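Local coordinates for tube-forming protein in Mycobacterial Envelpe, TiME (Mycolicibacterium smegmatis, PDB 7CU9) that probably assembles into a tube across the mycobacterial outer envelope that may serve as a channel for protein secretion, at residues Ser40-Val45 / Ala115-Asn120; Trp49-Leu54 / Gln164-Gln169; Gly111-Met116 / Val125-Gly130; Ala138-Gln143 / Asn153-Arg158; Asp148-Asn153 / Ser170-Pro175. All coordinates share one frame; numbering follows the deposited sequence.

All five contacts belong to one antiparallel sheet of the PknH-like domain and the elements packed against it. Contact 1 adds strand 39-41 to the sheet edge. Contact 3 is the next pairing inward, on shared strand 113-118, with centres about 10 Å apart. Contact 4 pairs strands 137-144 and 150-158. Contact 2 lays residues 49-54 on strand 161-169. Its centre is about 8 Å from that of contact 4 and about 3 Å from the chain centre. Contact 5 joins the start of strand 150-158 to helix 174-185. Contacts 3 and 4 follow in series between the segments of contact 2. The Cys151-Cys168 disulfide links contacts 5 and 2. Strands from early and late in the chain thus share one sheet.

Contact 1. Residues Ser40-Val45 / Ala115-Asn120; sequences SVDNPV and AMHLDN
Asp42 OD1 accepts a hydrogen bond of 2.8 Å from His117 NE2. The contact is the antiparallel pairing of strand 39-41 with strand 113-118, at the edge of the sheet within this chain. The bond is a histidine-carboxylate pair placed just where the short strand ends. OD1 lies in the plane of the imidazole, at its edge. NE2 reaches OD1 on the syn side but stands 35° out of the carboxylate plane. The two flat groups are turned 46° against each other, and the side chains cross at about a right angle. A carboxylate here would be expected to favour a protonated imidazole.

His117 and Ser40 lie on the same face of the sheet. CG of His117 is anti to its carbonyl carbon (chi1 -52°). Ser40 OG comes 3.5 Å from His117 CB, near the edge of the ring.

The other oxygen of Asp42 is used as well. Water 1 donates to Asp42 OD2 at 2.7 Å and accepts from Ala115 N, so it ties the carboxylate to the neighbouring backbone. The CB of Ala115 lies against the same oxygen.

Ser40 and His117 form a hydrogen-bonded pair, with Ser40 N to His117 O at 2.9 Å and His117 N to Ser40 O at 2.8 Å. Val41 and Met116 form the non-hydrogen-bonded pair beside it. On its far edge strand 113-118 bonds to strand 123-129. The pairing finishes with Asp42 N donating to Ala115 O at 3.1 Å.

Contact 2. Residues Trp49-Leu54 / Gln164-Gln169; sequences WADIGL and QAKVCQ
Asp51 OD1 and Lys166 NZ form a salt bridge of 2.9 Å. It joins the loop after helix 47-50 to the strand 161-169, in the middle of the antiparallel sheet of the PknH-like domain. The contact is buried near the centre of the chain. Lys166 reaches the acid with a chain that bends at chi3 (80°), and the two side chains cross at about a right angle. NZ comes from above the carboxylate plane, 52° out of it. Ile52 N donates to the same OD1 at 2.8 Å, from the opposite face. Asp51 OD2 has its own salt bridge, to Lys83 on strand 77-89. The carboxylate thus pairs with two lysines, which would probably stabilise its negative charge.

A second set of hydrogen bonds centres on the amide of Gln164. Its OE1 accepts from Gly53 N at 2.9 Å in a nearly straight bond. Water 3 donates to OE1 and accepts from Leu54 N. The NE2 end donates to water 2, which in turn donates to Asp51 O. NE2 also bonds to Thr155 on strand 150-158, so both ends of this buried amide are used.

Apolar packing comes from Ile52, whose CB points at the strand. Ile52 and Gln164 slide past each other in opposite directions. The CG2 of Ile52 lies 3.8 Å from Gln164 CB. The other branch runs on over the strand, where Ile52 CD1 rests 3.9 Å from Ala165 CA and 4.0 Å from Lys166 CB.

Contact 3. Residues Gly111-Met116 / Val125-Gly130; sequences GQTTAM and VWTFTG
Thr113 and Thr127 meet through their hydroxyls, with OG1 of Thr113 2.7 Å from OG1 of Thr127. The two form a hydrogen bond that either could donate. The same first torsion in both, OG1 anti to the carbonyl carbon (chi1 -59° and -60°), brings the two hydroxyls together. The pair lies on the same face of the hairpin as Val125. There Thr113 CG2 and Val125 CG1 are only 3.4 Å apart, which is tight for two carbons.

The opposite face carries the larger side chains. Met116 SD stands 3.5 Å from Trp126 CD1, a Met-aromatic contact that approaches the five-membered ring obliquely. Thr114 CG2 touches Phe128 CE1 at 3.8 Å. Gln112 O lies in the plane of the Phe128 ring, at its edge.

The backbone of the beta hairpin sets these pairs. Phe128 N bonds to Gln112 O at 2.9 Å. Thr114 and Trp126 form the hydrogen-bonded pair, joined in both directions at 3.0 Å. Ahead of strand 113-118, Gly111 N adds a bond to Phe128 O.

Groups further out fix the polar ends. Thr114 OG1 accepts from Asn43 N, and Trp126 NE1 bonds to Glu124. Lys142 of strand 137-144 makes a cation-pi contact with Trp126. The hairpin lies between strands 39-41 and 137-144 of the sheet, with Phe128 and Met116 packed on helix 47-50.

Contact 4. Residues Ala138-Gln143 / Asn153-Arg158; sequences ADWVKQ and NTTRKR
Trp140 and Asn153 lie flat against each other, the indole and amide planes only 11° apart. They face each other in the antiparallel hairpin of strands 137-144 and 150-158. Asn153 CB sits over one face of the indole, 3.5 Å from the centre of the five-membered ring, a CH-pi contact. Its CG lies 3.3 Å from Trp140 NE1. Chi1 of 66° puts Trp140 CG between its backbone N and carbonyl carbon. NE1 itself donates to Trp49 O in the helix 47-50, and the Trp49 ring stacks on Trp140.

The six-membered end of the indole reaches the next residue of the strand on that face. Trp140 CH2 is 3.2 Å from Thr155 OG1, which comes at the ring obliquely. That hydroxyl bonds to Gln164 on strand 161-169.

On the other face Asp139 and Thr154 lie side by side and point the same way. Thr154 OG1 donates to Asp139 OD1 at 2.7 Å, on the syn side.

The backbones hold this register. Thr155 N bonds to Ala138 O at 2.8 Å, and Asn153 N to Trp140 O at 2.9 Å. The return bond, Trp140 N to Asn153 O, is longer at 3.2 Å. Thr154 OG1 also accepts from Arg156 NE at 3.0 Å, and this oxygen lies in the plane of the guanidinium.

Contact 5. Residues Asp148-Asn153 / Ser170-Pro175; sequences DRRCFN and SGNGGP
The backbones of 148-153 and 170-175 run the same way, 24° apart, and come closest at Arg149 and Ser170, whose CA atoms are 4.4 Å apart. Ser170 CA also makes a CA-H...O contact to Asp148 O.

Phe152 points at the turn of 172-174 and covers it with one face of its ring. Asn172 OD1 stands 3.2 Å above the ring plane of Phe152 and Gly174 N 3.4 Å above it, both toward the rim. The ring and the Asn172 amide are 26° apart in plane.

Asn172 OD1 caps the start of helix 174-185. It accepts from Gly174 N at 2.8 Å, an Asx turn that leads from strand 161-169 into the helix. Asn172 ND2 bonds to Asp62 of the second subunit, so the capping residue also belongs to the subunit interface.

Arg150 NH2 donates to Gly171 O at 3.3 Å, from above the carbonyl plane. The guanidinium has Phe152 CZ over one face, and its NH2 lies at the edge of that ring.

Three waters bridge the two segments. Water 4 bonds to Arg150 NE, Asp148 O and Gly171 O. Water 5 links Asp148 OD2 to Gly171 N at 2.9 Å from the nitrogen. The remaining one, water 6, accepts from Gly173 N at 2.9 Å.

Contact 1. Residues Ser40-Val45 / Ala115-Asn120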
# COMPACT_ATOMS: atom_id res chain seq x y z
N SER B 40 21.13 10.05 15.35
CA SER B 40 21.00 11.42 15.89
C SER B 40 20.31 12.29 14.84
O SER B 40 20.38 11.94 13.64
CB SER B 40 22.33 11.99 16.30
OG SER B 40 23.17 12.15 15.16
N VAL B 41 19.64 13.35 15.28
CA VAL B 41 18.98 14.34 14.39
C VAL B 41 19.63 15.70 14.66
O VAL B 41 19.98 15.97 15.81
CB VAL B 41 17.46 14.34 14.61
CG1 VAL B 41 17.06 14.70 16.03
CG2 VAL B 41 16.74 15.22 13.62
N ASP B 42 19.81 16.53 13.62
CA ASP B 42 20.42 17.87 13.77
C ASP B 42 19.51 18.75 14.63
O ASP B 42 20.03 19.46 15.51
CB ASP B 42 20.69 18.54 12.42
CG ASP B 42 21.86 17.94 11.66
OD1 ASP B 42 22.66 17.22 12.29
OD2 ASP B 42 21.95 18.22 10.45
N ASN B 43 18.20 18.73 14.37
CA ASN B 43 17.21 19.55 15.10
C ASN B 43 16.62 18.72 16.23
O ASN B 43 15.83 17.81 15.98
CB ASN B 43 16.12 20.09 14.16
CG ASN B 43 15.23 21.10 14.84
OD1 ASN B 43 15.21 21.18 16.07
ND2 ASN B 43 14.48 21.86 14.06
N PRO B 44 16.96 19.02 17.51
CA PRO B 44 16.60 18.14 18.62
C PRO B 44 15.09 18.00 18.87
O PRO B 44 14.69 16.99 19.42
CB PRO B 44 17.28 18.78 19.84
CG PRO B 44 17.47 20.22 19.45
CD PRO B 44 17.72 20.20 17.95
N VAL B 45 14.27 18.97 18.45
CA VAL B 45 12.80 18.93 18.67
C VAL B 45 12.18 17.83 17.81
O VAL B 45 11.03 17.46 18.09
CB VAL B 45 12.10 20.28 18.43
CG1 VAL B 45 12.65 21.37 19.34
CG2 VAL B 45 12.15 20.70 16.96
N ALA B 115 18.42 16.61 9.14
CA ALA B 115 19.26 15.46 8.79
C ALA B 115 19.24 14.44 9.93
O ALA B 115 19.33 14.85 11.10
CB ALA B 115 20.67 15.91 8.47
N MET B 116 19.07 13.17 9.57
CA MET B 116 19.21 12.01 10.48
C MET B 116 20.56 11.34 10.18
O MET B 116 20.78 10.96 9.01
CB MET B 116 18.10 10.98 10.29
CG MET B 116 16.80 11.34 10.97
SD MET B 116 15.53 10.05 10.77
CE MET B 116 16.05 8.86 12.00
N HIS B 117 21.43 11.25 11.18
CA HIS B 117 22.74 10.55 11.09
C HIS B 117 22.56 9.15 11.66
O HIS B 117 22.36 9.04 12.88
CB HIS B 117 23.82 11.37 11.81
CG HIS B 117 23.85 12.79 11.36
ND1 HIS B 117 24.41 13.16 10.15
CD2 HIS B 117 23.37 13.91 11.93
CE1 HIS B 117 24.28 14.47 10.01
NE2 HIS B 117 23.65 14.95 11.08
N LEU B 118 22.61 8.13 10.80
CA LEU B 118 22.34 6.71 11.17
C LEU B 118 23.63 6.07 11.68
O LEU B 118 24.72 6.49 11.23
CB LEU B 118 21.78 5.96 9.96
CG LEU B 118 20.53 6.57 9.31
CD1 LEU B 118 19.98 5.64 8.24
CD2 LEU B 118 19.46 6.88 10.35
N ASP B 119 23.51 5.10 12.59
CA ASP B 119 24.65 4.37 13.21
C ASP B 119 25.49 3.70 12.11
O ASP B 119 26.71 3.59 12.30
CB ASP B 119 24.16 3.34 14.23
CG ASP B 119 23.64 3.94 15.53
OD1 ASP B 119 23.71 5.18 15.68
OD2 ASP B 119 23.19 3.16 16.39
N ASN B 120 24.86 3.30 11.00
CA ASN B 120 25.52 2.64 9.84
C ASN B 120 26.29 3.67 8.99
O ASN B 120 26.82 3.27 7.94
CB ASN B 120 24.51 1.86 8.98
CG ASN B 120 23.50 2.73 8.27
OD1 ASN B 120 23.62 3.95 8.25
ND2 ASN B 120 22.49 2.11 7.68
O HOH W 1 19.87 19.31 9.16

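Contact 2. Residues Trp49-Leu54 / Gln164-Gln169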
# COMPACT_ATOMS: atom_id res chain seq x y z
N TRP B 49 10.03 12.26 17.00
CA TRP B 49 9.24 11.97 15.77
C TRP B 49 10.09 11.17 14.77
O TRP B 49 9.50 10.55 13.87
CB TRP B 49 8.73 13.28 15.14
CG TRP B 49 7.43 13.78 15.69
CD1 TRP B 49 6.77 13.39 16.82
CD2 TRP B 49 6.61 14.80 15.09
NE1 TRP B 49 5.61 14.09 16.97
CE2 TRP B 49 5.48 14.97 15.92
CE3 TRP B 49 6.72 15.58 13.93
CZ2 TRP B 49 4.47 15.88 15.61
CZ3 TRP B 49 5.73 16.48 13.63
CH2 TRP B 49 4.62 16.63 14.46
N ALA B 50 11.42 11.20 14.89
CA ALA B 50 12.34 10.64 13.88
C ALA B 50 12.26 9.11 13.84
O ALA B 50 12.55 8.51 12.79
CB ALA B 50 13.75 11.13 14.15
N ASP B 51 11.87 8.48 14.95
CA ASP B 51 11.62 7.02 14.99
C ASP B 51 10.78 6.72 16.23
O ASP B 51 10.49 7.66 16.99
CB ASP B 51 12.92 6.22 14.99
CG ASP B 51 12.81 4.80 14.46
OD1 ASP B 51 11.68 4.33 14.22
OD2 ASP B 51 13.87 4.18 14.25
N ILE B 52 10.39 5.47 16.39
CA ILE B 52 9.57 4.97 17.53
C ILE B 52 10.40 3.97 18.35
O ILE B 52 11.48 3.54 17.90
CB ILE B 52 8.26 4.36 17.01
CG1 ILE B 52 8.49 3.15 16.10
CG2 ILE B 52 7.43 5.43 16.31
CD1 ILE B 52 7.24 2.35 15.84
N GLY B 53 9.90 3.61 19.53
CA GLY B 53 10.57 2.68 20.46
C GLY B 53 11.84 3.27 21.06
O GLY B 53 12.78 2.50 21.30
N LEU B 54 11.86 4.58 21.35
CA LEU B 54 13.09 5.29 21.79
C LEU B 54 13.29 5.15 23.29
O LEU B 54 12.35 5.22 24.08
CB LEU B 54 12.99 6.77 21.40
CG LEU B 54 12.79 7.04 19.92
CD1 LEU B 54 12.63 8.53 19.69
CD2 LEU B 54 13.94 6.47 19.09
N GLN B 164 3.34 2.32 19.73
CA GLN B 164 3.72 3.12 18.55
C GLN B 164 3.78 2.19 17.36
O GLN B 164 4.19 1.03 17.51
CB GLN B 164 5.06 3.82 18.78
CG GLN B 164 5.03 4.83 19.91
CD GLN B 164 6.34 5.58 19.95
OE1 GLN B 164 7.39 5.00 20.21
NE2 GLN B 164 6.29 6.87 19.64
N ALA B 165 3.37 2.69 16.20
CA ALA B 165 3.51 1.97 14.93
C ALA B 165 3.91 2.97 13.85
O ALA B 165 3.54 4.15 13.94
CB ALA B 165 2.24 1.24 14.59
N LYS B 166 4.66 2.47 12.87
CA LYS B 166 5.21 3.27 11.76
C LYS B 166 5.11 2.42 10.50
O LYS B 166 5.56 1.26 10.55
CB LYS B 166 6.65 3.67 12.09
CG LYS B 166 7.41 4.38 10.99
CD LYS B 166 8.86 4.62 11.35
CE LYS B 166 9.72 3.39 11.15
NZ LYS B 166 11.14 3.65 11.48
N VAL B 167 4.50 2.96 9.45
CA VAL B 167 4.44 2.30 8.12
C VAL B 167 5.11 3.24 7.11
O VAL B 167 4.62 4.37 6.97
CB VAL B 167 3.01 1.94 7.71
CG1 VAL B 167 2.95 1.43 6.28
CG2 VAL B 167 2.40 0.92 8.67
N CYS B 168 6.19 2.77 6.49
CA CYS B 168 7.01 3.53 5.52
C CYS B 168 6.81 2.92 4.14
O CYS B 168 6.87 1.68 4.01
CB CYS B 168 8.49 3.48 5.88
SG CYS B 168 8.90 4.21 7.48
N GLN B 169 6.57 3.76 3.14
CA GLN B 169 6.27 3.33 1.76
C GLN B 169 6.09 4.57 0.90
O GLN B 169 5.91 5.67 1.44
CB GLN B 169 5.01 2.47 1.70
CG GLN B 169 3.82 3.07 2.44
CD GLN B 169 2.54 2.31 2.18
OE1 GLN B 169 2.27 1.29 2.80
NE2 GLN B 169 1.74 2.80 1.25
O HOH W 2 8.84 8.32 19.15
O HOH W 3 9.58 6.43 21.12

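Contact 3. Residues Gly111-Met116 / Val125-Gly130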
# COMPACT_ATOMS: atom_id res chain seq x y z
N GLY B 111 6.75 20.99 10.20
CA GLY B 111 7.21 22.02 9.25
C GLY B 111 8.72 22.05 9.11
O GLY B 111 9.21 22.79 8.23
N GLN B 112 9.45 21.26 9.90
CA GLN B 112 10.94 21.25 9.88
C GLN B 112 11.45 20.13 8.97
O GLN B 112 10.86 19.02 8.95
CB GLN B 112 11.51 21.08 11.29
CG GLN B 112 11.20 22.26 12.20
CD GLN B 112 11.77 23.55 11.65
OE1 GLN B 112 12.95 23.64 11.35
NE2 GLN B 112 10.92 24.54 11.49
N THR B 113 12.52 20.43 8.25
CA THR B 113 13.37 19.44 7.54
C THR B 113 14.68 19.36 8.30
O THR B 113 15.23 20.42 8.66
CB THR B 113 13.57 19.84 6.07
OG1 THR B 113 12.28 19.90 5.46
CG2 THR B 113 14.45 18.87 5.32
N THR B 114 15.16 18.16 8.58
CA THR B 114 16.41 17.96 9.35
C THR B 114 17.11 16.68 8.90
O THR B 114 16.44 15.79 8.34
CB THR B 114 16.14 18.00 10.86
OG1 THR B 114 17.39 18.14 11.53
CG2 THR B 114 15.41 16.78 11.36
N ALA B 115 18.42 16.61 9.14
CA ALA B 115 19.26 15.46 8.79
C ALA B 115 19.24 14.44 9.93
O ALA B 115 19.33 14.85 11.10
CB ALA B 115 20.67 15.91 8.47
N MET B 116 19.07 13.17 9.57
CA MET B 116 19.21 12.01 10.48
C MET B 116 20.56 11.34 10.18
O MET B 116 20.78 10.96 9.01
CB MET B 116 18.10 10.98 10.29
CG MET B 116 16.80 11.34 10.97
SD MET B 116 15.53 10.05 10.77
CE MET B 116 16.05 8.86 12.00
N VAL B 125 17.74 12.87 4.94
CA VAL B 125 17.07 14.18 5.19
C VAL B 125 15.56 13.92 5.17
O VAL B 125 15.08 13.34 4.19
CB VAL B 125 17.49 15.25 4.18
CG1 VAL B 125 16.74 16.55 4.38
CG2 VAL B 125 18.99 15.47 4.22
N TRP B 126 14.88 14.30 6.25
CA TRP B 126 13.43 14.04 6.44
C TRP B 126 12.70 15.36 6.71
O TRP B 126 13.24 16.19 7.47
CB TRP B 126 13.19 13.04 7.57
CG TRP B 126 13.66 11.66 7.25
CD1 TRP B 126 14.89 11.13 7.49
CD2 TRP B 126 12.89 10.61 6.62
NE1 TRP B 126 14.95 9.84 7.07
CE2 TRP B 126 13.74 9.49 6.53
CE3 TRP B 126 11.58 10.51 6.14
CZ2 TRP B 126 13.31 8.28 5.97
CZ3 TRP B 126 11.16 9.32 5.59
CH2 TRP B 126 12.02 8.22 5.51
N THR B 127 11.52 15.50 6.13
CA THR B 127 10.58 16.63 6.35
C THR B 127 9.42 16.13 7.20
O THR B 127 8.74 15.16 6.78
CB THR B 127 10.09 17.21 5.02
OG1 THR B 127 11.26 17.66 4.33
CG2 THR B 127 9.10 18.34 5.21
N PHE B 128 9.18 16.78 8.33
CA PHE B 128 8.18 16.37 9.34
C PHE B 128 6.91 17.22 9.20
O PHE B 128 7.01 18.45 9.07
CB PHE B 128 8.77 16.48 10.74
CG PHE B 128 9.87 15.49 10.99
CD1 PHE B 128 11.18 15.77 10.64
CD2 PHE B 128 9.58 14.25 11.54
CE1 PHE B 128 12.18 14.83 10.85
CE2 PHE B 128 10.59 13.32 11.75
CZ PHE B 128 11.88 13.61 11.41
N THR B 129 5.76 16.56 9.27
CA THR B 129 4.43 17.22 9.32
C THR B 129 3.56 16.50 10.35
O THR B 129 3.76 15.29 10.57
CB THR B 129 3.78 17.25 7.93
OG1 THR B 129 3.61 15.91 7.50
CG2 THR B 129 4.61 18.01 6.92
N GLY B 130 2.64 17.23 10.97
CA GLY B 130 1.68 16.63 11.91
C GLY B 130 0.91 17.70 12.66
O GLY B 130 1.51 18.74 12.99

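Contact 4. Residues Ala138-Gln143 / Asn153-Arg158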
# COMPACT_ATOMS: atom_id res chain seq x y z
N ALA B 138 -1.37 10.59 19.08
CA ALA B 138 -0.50 11.55 18.36
C ALA B 138 -0.04 10.90 17.05
O ALA B 138 0.55 9.80 17.10
CB ALA B 138 0.67 11.96 19.22
N ASP B 139 -0.33 11.55 15.94
CA ASP B 139 0.04 11.07 14.58
C ASP B 139 0.98 12.09 13.95
O ASP B 139 0.85 13.30 14.22
CB ASP B 139 -1.19 10.86 13.70
CG ASP B 139 -2.11 9.76 14.20
OD1 ASP B 139 -1.76 9.09 15.19
OD2 ASP B 139 -3.17 9.59 13.59
N TRP B 140 1.90 11.62 13.12
CA TRP B 140 2.76 12.51 12.33
C TRP B 140 3.31 11.74 11.14
O TRP B 140 3.18 10.50 11.11
CB TRP B 140 3.89 13.09 13.19
CG TRP B 140 4.88 12.08 13.67
CD1 TRP B 140 6.00 11.65 13.02
CD2 TRP B 140 4.86 11.40 14.94
NE1 TRP B 140 6.67 10.74 13.79
CE2 TRP B 140 5.99 10.56 14.97
CE3 TRP B 140 4.00 11.42 16.04
CZ2 TRP B 140 6.29 9.76 16.07
CZ3 TRP B 140 4.29 10.63 17.12
CH2 TRP B 140 5.42 9.81 17.14
N VAL B 141 3.87 12.48 10.19
CA VAL B 141 4.44 11.93 8.94
C VAL B 141 5.85 12.50 8.78
O VAL B 141 6.06 13.66 9.13
CB VAL B 141 3.54 12.27 7.74
CG1 VAL B 141 4.11 11.70 6.45
CG2 VAL B 141 2.12 11.80 7.96
N LYS B 142 6.77 11.68 8.28
CA LYS B 142 8.07 12.19 7.79
C LYS B 142 8.22 11.74 6.34
O LYS B 142 7.83 10.62 6.00
CB LYS B 142 9.23 11.78 8.71
CG LYS B 142 9.48 10.29 8.86
CD LYS B 142 10.78 9.98 9.59
CE LYS B 142 11.15 8.52 9.49
NZ LYS B 142 12.53 8.27 9.99
N GLN B 143 8.73 12.64 5.50
CA GLN B 143 8.94 12.40 4.06
C GLN B 143 10.43 12.53 3.77
O GLN B 143 11.03 13.53 4.21
CB GLN B 143 8.15 13.39 3.22
CG GLN B 143 8.35 13.18 1.72
CD GLN B 143 7.26 13.78 0.88
OE1 GLN B 143 6.37 14.47 1.38
NE2 GLN B 143 7.31 13.51 -0.41
N ASN B 153 3.16 7.62 11.19
CA ASN B 153 3.43 7.22 12.59
C ASN B 153 2.16 7.44 13.40
O ASN B 153 1.48 8.46 13.18
CB ASN B 153 4.56 8.03 13.20
CG ASN B 153 5.89 7.83 12.50
OD1 ASN B 153 6.76 7.14 13.01
ND2 ASN B 153 6.06 8.45 11.35
N THR B 154 1.88 6.54 14.34
CA THR B 154 0.81 6.74 15.35
C THR B 154 1.35 6.33 16.72
O THR B 154 2.04 5.29 16.81
CB THR B 154 -0.49 6.03 14.96
OG1 THR B 154 -1.50 6.52 15.84
CG2 THR B 154 -0.41 4.53 15.02
N THR B 155 1.09 7.16 17.72
CA THR B 155 1.44 6.91 19.13
C THR B 155 0.13 6.91 19.92
O THR B 155 -0.62 7.90 19.81
CB THR B 155 2.41 7.97 19.66
OG1 THR B 155 3.60 7.84 18.90
CG2 THR B 155 2.68 7.84 21.14
N ARG B 156 -0.13 5.85 20.67
CA ARG B 156 -1.43 5.72 21.35
C ARG B 156 -1.21 5.28 22.78
O ARG B 156 -0.47 4.31 23.02
CB ARG B 156 -2.32 4.75 20.58
CG ARG B 156 -2.52 5.22 19.15
CD ARG B 156 -3.48 4.33 18.43
NE ARG B 156 -3.56 4.74 17.05
CZ ARG B 156 -4.45 4.27 16.21
NH1 ARG B 156 -5.30 3.34 16.61
NH2 ARG B 156 -4.46 4.69 14.96
N LYS B 157 -1.82 6.02 23.70
CA LYS B 157 -1.80 5.73 25.15
C LYS B 157 -3.13 5.06 25.48
O LYS B 157 -4.18 5.65 25.19
CB LYS B 157 -1.54 7.05 25.88
CG LYS B 157 -1.20 6.91 27.36
CD LYS B 157 -2.38 6.50 28.18
CE LYS B 157 -2.33 7.08 29.58
NZ LYS B 157 -3.51 6.62 30.35
N ARG B 158 -3.08 3.85 26.01
CA ARG B 158 -4.28 3.05 26.34
C ARG B 158 -4.07 2.47 27.73
O ARG B 158 -3.21 1.60 27.87
CB ARG B 158 -4.51 1.96 25.28
CG ARG B 158 -4.72 2.49 23.87
CD ARG B 158 -6.04 3.22 23.74
NE ARG B 158 -6.34 3.62 22.37
CZ ARG B 158 -6.05 4.80 21.83
NH1 ARG B 158 -5.43 5.75 22.52
NH2 ARG B 158 -6.39 5.03 20.57

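Contact 5. Residues Asp148-Asn153 / Ser170-Pro175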
# COMPACT_ATOMS: atom_id res chain seq x y z
N ASP B 148 9.15 10.21 -2.87
CA ASP B 148 7.72 10.08 -2.49
C ASP B 148 7.61 9.10 -1.31
O ASP B 148 6.50 8.61 -1.06
CB ASP B 148 6.87 9.64 -3.67
CG ASP B 148 7.20 8.26 -4.23
OD1 ASP B 148 8.22 7.68 -3.81
OD2 ASP B 148 6.42 7.78 -5.08
N ARG B 149 8.72 8.81 -0.61
CA ARG B 149 8.69 7.88 0.54
C ARG B 149 8.23 8.64 1.79
O ARG B 149 8.90 9.63 2.18
CB ARG B 149 10.06 7.24 0.78
CG ARG B 149 10.05 6.21 1.90
CD ARG B 149 11.38 5.51 1.98
NE ARG B 149 11.46 4.46 2.98
CZ ARG B 149 10.99 3.22 2.85
NH1 ARG B 149 10.33 2.85 1.77
NH2 ARG B 149 11.17 2.36 3.84
N ARG B 150 7.14 8.18 2.40
CA ARG B 150 6.61 8.79 3.64
C ARG B 150 6.42 7.69 4.68
O ARG B 150 6.02 6.57 4.32
CB ARG B 150 5.31 9.55 3.38
CG ARG B 150 5.52 10.79 2.52
CD ARG B 150 4.31 11.69 2.47
NE ARG B 150 3.21 11.01 1.79
CZ ARG B 150 1.93 11.35 1.88
NH1 ARG B 150 1.56 12.39 2.62
NH2 ARG B 150 1.02 10.65 1.23
N CYS B 151 6.77 8.01 5.92
CA CYS B 151 6.52 7.16 7.10
C CYS B 151 5.35 7.77 7.87
O CYS B 151 5.50 8.91 8.34
CB CYS B 151 7.75 7.06 7.98
SG CYS B 151 9.16 6.29 7.14
N PHE B 152 4.24 7.05 7.96
CA PHE B 152 3.06 7.42 8.78
C PHE B 152 3.22 6.78 10.16
O PHE B 152 3.41 5.56 10.26
CB PHE B 152 1.77 7.00 8.08
CG PHE B 152 1.37 7.94 6.97
CD1 PHE B 152 2.07 7.97 5.78
CD2 PHE B 152 0.31 8.81 7.14
CE1 PHE B 152 1.71 8.85 4.77
CE2 PHE B 152 -0.05 9.69 6.13
CZ PHE B 152 0.65 9.70 4.95
N ASN B 153 3.16 7.62 11.19
CA ASN B 153 3.43 7.22 12.59
C ASN B 153 2.16 7.44 13.40
O ASN B 153 1.48 8.46 13.18
CB ASN B 153 4.56 8.03 13.20
CG ASN B 153 5.89 7.83 12.50
OD1 ASN B 153 6.76 7.14 13.01
ND2 ASN B 153 6.06 8.45 11.35
N SER B 170 6.09 4.40 -0.42
CA SER B 170 5.52 5.41 -1.33
C SER B 170 4.01 5.48 -1.08
O SER B 170 3.48 4.68 -0.26
CB SER B 170 5.88 5.10 -2.76
OG SER B 170 5.38 3.84 -3.14
N GLY B 171 3.32 6.41 -1.73
CA GLY B 171 1.87 6.59 -1.51
C GLY B 171 1.58 6.89 -0.05
O GLY B 171 2.30 7.72 0.54
N ASN B 172 0.58 6.23 0.53
CA ASN B 172 0.01 6.61 1.85
C ASN B 172 -0.05 5.39 2.77
O ASN B 172 -0.99 4.59 2.63
CB ASN B 172 -1.37 7.24 1.67
CG ASN B 172 -1.87 7.96 2.90
OD1 ASN B 172 -1.61 7.54 4.02
ND2 ASN B 172 -2.57 9.06 2.69
N GLY B 173 0.88 5.31 3.72
CA GLY B 173 0.90 4.24 4.73
C GLY B 173 -0.04 4.50 5.90
O GLY B 173 -0.07 3.66 6.82
N GLY B 174 -0.81 5.60 5.86
CA GLY B 174 -1.71 6.01 6.96
C GLY B 174 -2.79 4.97 7.24
O GLY B 174 -2.98 4.54 8.38
N PRO B 175 -3.58 4.54 6.23
CA PRO B 175 -4.60 3.52 6.47
C PRO B 175 -4.02 2.26 7.13
O PRO B 175 -4.60 1.75 8.07
CB PRO B 175 -5.15 3.26 5.06
CG PRO B 175 -4.98 4.59 4.38
CD PRO B 175 -3.63 5.08 4.86
O HOH W 4 4.06 9.46 -0.52
O HOH W 5 3.78 7.84 -4.24
O HOH W 6 3.39 6.58 3.04